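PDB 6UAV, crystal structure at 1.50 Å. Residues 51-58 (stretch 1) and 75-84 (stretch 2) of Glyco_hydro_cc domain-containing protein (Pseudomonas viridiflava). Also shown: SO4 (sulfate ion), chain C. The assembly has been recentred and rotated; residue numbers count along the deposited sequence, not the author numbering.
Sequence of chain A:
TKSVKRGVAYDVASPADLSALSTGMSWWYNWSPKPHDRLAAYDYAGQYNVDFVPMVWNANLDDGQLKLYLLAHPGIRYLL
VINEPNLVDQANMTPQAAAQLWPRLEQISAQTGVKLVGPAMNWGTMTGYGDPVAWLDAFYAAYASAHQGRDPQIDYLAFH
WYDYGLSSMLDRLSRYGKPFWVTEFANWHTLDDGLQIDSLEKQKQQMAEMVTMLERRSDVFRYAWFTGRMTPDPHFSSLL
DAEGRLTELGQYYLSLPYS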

# COMPACT_ATOMS: atom_id res chain seq x y z
N ASP A 51 5.82 -11.46 -5.33
CA ASP A 51 5.55 -11.77 -3.91
C ASP A 51 4.25 -11.10 -3.48
O ASP A 51 3.90 -10.05 -3.97
CB ASP A 51 6.73 -11.49 -3.00
CG ASP A 51 7.13 -10.04 -2.87
OD1 ASP A 51 7.80 -9.56 -3.81
OD2 ASP A 51 6.76 -9.41 -1.83
N PHE A 52 3.53 -11.75 -2.58
CA PHE A 52 2.31 -11.19 -1.93
C PHE A 52 2.70 -10.67 -0.55
O PHE A 52 3.45 -11.36 0.18
CB PHE A 52 1.26 -12.28 -1.74
CG PHE A 52 0.09 -11.90 -0.87
CD1 PHE A 52 -0.92 -11.09 -1.37
CD2 PHE A 52 0.03 -12.31 0.46
CE1 PHE A 52 -2.00 -10.75 -0.56
CE2 PHE A 52 -1.05 -11.93 1.25
CZ PHE A 52 -2.04 -11.13 0.75
N VAL A 53 2.18 -9.53 -0.14
CA VAL A 53 2.47 -8.91 1.19
C VAL A 53 1.17 -8.86 1.95
O VAL A 53 0.20 -8.28 1.50
CB VAL A 53 3.09 -7.50 1.09
CG1 VAL A 53 3.33 -6.86 2.47
CG2 VAL A 53 4.37 -7.55 0.28
N PRO A 54 1.09 -9.59 3.08
CA PRO A 54 -0.15 -9.63 3.84
C PRO A 54 -0.43 -8.29 4.52
O PRO A 54 0.50 -7.55 4.83
CB PRO A 54 0.07 -10.62 4.96
CG PRO A 54 1.50 -10.98 4.91
CD PRO A 54 2.16 -10.40 3.67
N MET A 55 -1.69 -8.08 4.92
CA MET A 55 -2.09 -6.85 5.59
C MET A 55 -3.09 -7.13 6.71
O MET A 55 -3.99 -7.94 6.55
CB MET A 55 -2.74 -5.87 4.63
CG MET A 55 -3.19 -4.59 5.32
SD MET A 55 -3.54 -3.26 4.14
CE MET A 55 -3.18 -1.86 5.19
N VAL A 56 -2.84 -6.48 7.84
CA VAL A 56 -3.79 -6.37 8.96
C VAL A 56 -4.55 -5.10 8.74
O VAL A 56 -3.95 -3.99 8.86
CB VAL A 56 -3.03 -6.35 10.31
CG1 VAL A 56 -4.00 -6.12 11.44
CG2 VAL A 56 -2.29 -7.64 10.50
N TRP A 57 -5.82 -5.22 8.43
CA TRP A 57 -6.61 -4.05 7.98
C TRP A 57 -6.95 -3.16 9.17
O TRP A 57 -6.79 -1.91 9.05
CB TRP A 57 -7.85 -4.53 7.21
CG TRP A 57 -8.45 -3.47 6.33
CD1 TRP A 57 -8.13 -3.10 5.05
CD2 TRP A 57 -9.65 -2.78 6.65
NE1 TRP A 57 -9.00 -2.16 4.59
CE2 TRP A 57 -9.97 -1.97 5.54
CE3 TRP A 57 -10.48 -2.78 7.78
CZ2 TRP A 57 -11.04 -1.09 5.57
CZ3 TRP A 57 -11.58 -1.95 7.77
CH2 TRP A 57 -11.88 -1.14 6.66
N ASN A 58 -7.43 -3.74 10.27
CA ASN A 58 -7.82 -2.97 11.48
C ASN A 58 -7.58 -3.89 12.68
O ASN A 58 -6.77 -4.84 12.54
CB ASN A 58 -9.23 -2.38 11.35
CG ASN A 58 -10.30 -3.43 11.37
OD1 ASN A 58 -9.98 -4.61 11.44
ND2 ASN A 58 -11.56 -3.04 11.26
S SO4 C . 8.16 -18.67 1.38
O1 SO4 C . 7.16 -19.72 1.34
O2 SO4 C . 9.23 -19.08 2.23
O3 SO4 C . 8.67 -18.49 0.05
O4 SO4 C . 7.55 -17.47 1.85
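Stretch 2, residues 75-84: GIRYLLVINE

Neighbouring parallel β-strands are joined by a staggered ladder in which one residue uses its N-H and C=O to bind two residues of the partner strand, and the stretch Gly75 to Glu84 shows this against Asp51 to Asn58. The touching parts run in the same general direction, 34° apart end to end, with residues 78-81 extended as a strand and Met55 and Val56 paired with Leu80 and Val81.

Leu80, which covers the most surface, is the pivot: its N donates to Pro54 O (3.0 Å) and its O accepts from Val56 N (2.9 Å). Its side chain (chi1 m, chi2 t) lies on the same sheet face as that of Met55, CB to CB 3.8 Å, and its CG packs 3.6 Å from Val53 CG1. Val56 O then receives Ile82 N at 2.8 Å.

Beyond the strand, Ile82 adopts a positive phi of 64° and its CA-to-CB bond points away, whereas that of Asn83 points toward stretch 1. Asn83 N still reaches Trp57 O (2.9 Å), while Asn83 CB sits over the face of the indole, 3.7 Å from the centroid of the Trp57 five-membered ring. The all-trans side chain of Met55 extends to the same residue, bringing Met55 CE within 3.7 Å of Asn83 CB.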

# COMPACT_ATOMS: atom_id res chain seq x y z
N GLY A 75 9.83 -16.35 3.45
CA GLY A 75 10.10 -15.37 2.38
C GLY A 75 9.39 -14.05 2.59
O GLY A 75 9.77 -13.06 1.90
N ILE A 76 8.32 -14.05 3.38
CA ILE A 76 7.55 -12.82 3.69
C ILE A 76 8.29 -12.05 4.78
O ILE A 76 8.43 -12.59 5.86
CB ILE A 76 6.09 -13.09 4.11
CG1 ILE A 76 5.34 -13.89 3.05
CG2 ILE A 76 5.40 -11.81 4.46
CD1 ILE A 76 3.86 -14.15 3.36
N ARG A 77 8.72 -10.84 4.45
CA ARG A 77 9.59 -10.03 5.34
C ARG A 77 8.90 -8.77 5.83
O ARG A 77 9.49 -8.07 6.64
CB ARG A 77 10.90 -9.71 4.64
CG ARG A 77 11.74 -10.93 4.26
CD ARG A 77 12.16 -11.81 5.43
NE ARG A 77 13.08 -11.08 6.31
CZ ARG A 77 13.31 -11.31 7.63
NH1 ARG A 77 14.22 -10.58 8.26
NH2 ARG A 77 12.68 -12.27 8.30
N TYR A 78 7.71 -8.47 5.34
CA TYR A 78 6.95 -7.21 5.60
C TYR A 78 5.51 -7.55 5.89
O TYR A 78 5.00 -8.52 5.32
CB TYR A 78 7.06 -6.29 4.38
CG TYR A 78 8.48 -5.84 4.18
CD1 TYR A 78 9.01 -4.81 4.93
CD2 TYR A 78 9.27 -6.44 3.25
CE1 TYR A 78 10.33 -4.43 4.79
CE2 TYR A 78 10.60 -6.08 3.10
CZ TYR A 78 11.12 -5.06 3.86
OH TYR A 78 12.43 -4.68 3.69
N LEU A 79 4.92 -6.78 6.78
CA LEU A 79 3.50 -6.86 7.12
C LEU A 79 2.92 -5.46 7.02
O LEU A 79 3.35 -4.58 7.78
CB LEU A 79 3.35 -7.45 8.52
CG LEU A 79 1.92 -7.58 9.01
CD1 LEU A 79 1.15 -8.61 8.15
CD2 LEU A 79 1.87 -7.94 10.50
N LEU A 80 1.94 -5.26 6.15
CA LEU A 80 1.25 -3.98 6.05
C LEU A 80 0.25 -3.93 7.19
O LEU A 80 -0.40 -4.97 7.48
CB LEU A 80 0.51 -3.93 4.72
CG LEU A 80 1.43 -3.93 3.50
CD1 LEU A 80 0.58 -4.18 2.25
CD2 LEU A 80 2.20 -2.63 3.40
N VAL A 81 0.16 -2.78 7.84
CA VAL A 81 -0.79 -2.66 8.97
C VAL A 81 -1.59 -1.37 8.89
O VAL A 81 -1.01 -0.30 8.57
CB VAL A 81 -0.04 -2.82 10.30
CG1 VAL A 81 0.61 -4.17 10.47
CG2 VAL A 81 0.99 -1.72 10.55
N ILE A 82 -2.86 -1.49 9.25
CA ILE A 82 -3.82 -0.40 9.50
C ILE A 82 -4.11 0.43 8.24
O ILE A 82 -3.38 1.38 7.94
CB ILE A 82 -3.43 0.47 10.71
CG1 ILE A 82 -3.03 -0.40 11.93
CG2 ILE A 82 -4.65 1.37 10.98
CD1 ILE A 82 -3.05 0.26 13.28
N ASN A 83 -5.22 0.10 7.59
CA ASN A 83 -5.60 0.77 6.30
C ASN A 83 -6.37 2.07 6.54
O ASN A 83 -7.57 1.99 6.74
CB ASN A 83 -6.43 -0.15 5.42
CG ASN A 83 -6.48 0.40 4.01
OD1 ASN A 83 -5.48 0.37 3.30
ND2 ASN A 83 -7.63 0.90 3.60
N GLU A 84 -5.71 3.22 6.48
CA GLU A 84 -6.38 4.54 6.58
C GLU A 84 -7.14 4.66 7.88
O GLU A 84 -8.37 4.79 7.90
CB GLU A 84 -7.25 4.74 5.34
CG GLU A 84 -6.39 4.93 4.08
CD GLU A 84 -7.18 5.44 2.89
OE1 GLU A 84 -8.41 5.71 3.06
OE2 GLU A 84 -6.59 5.55 1.83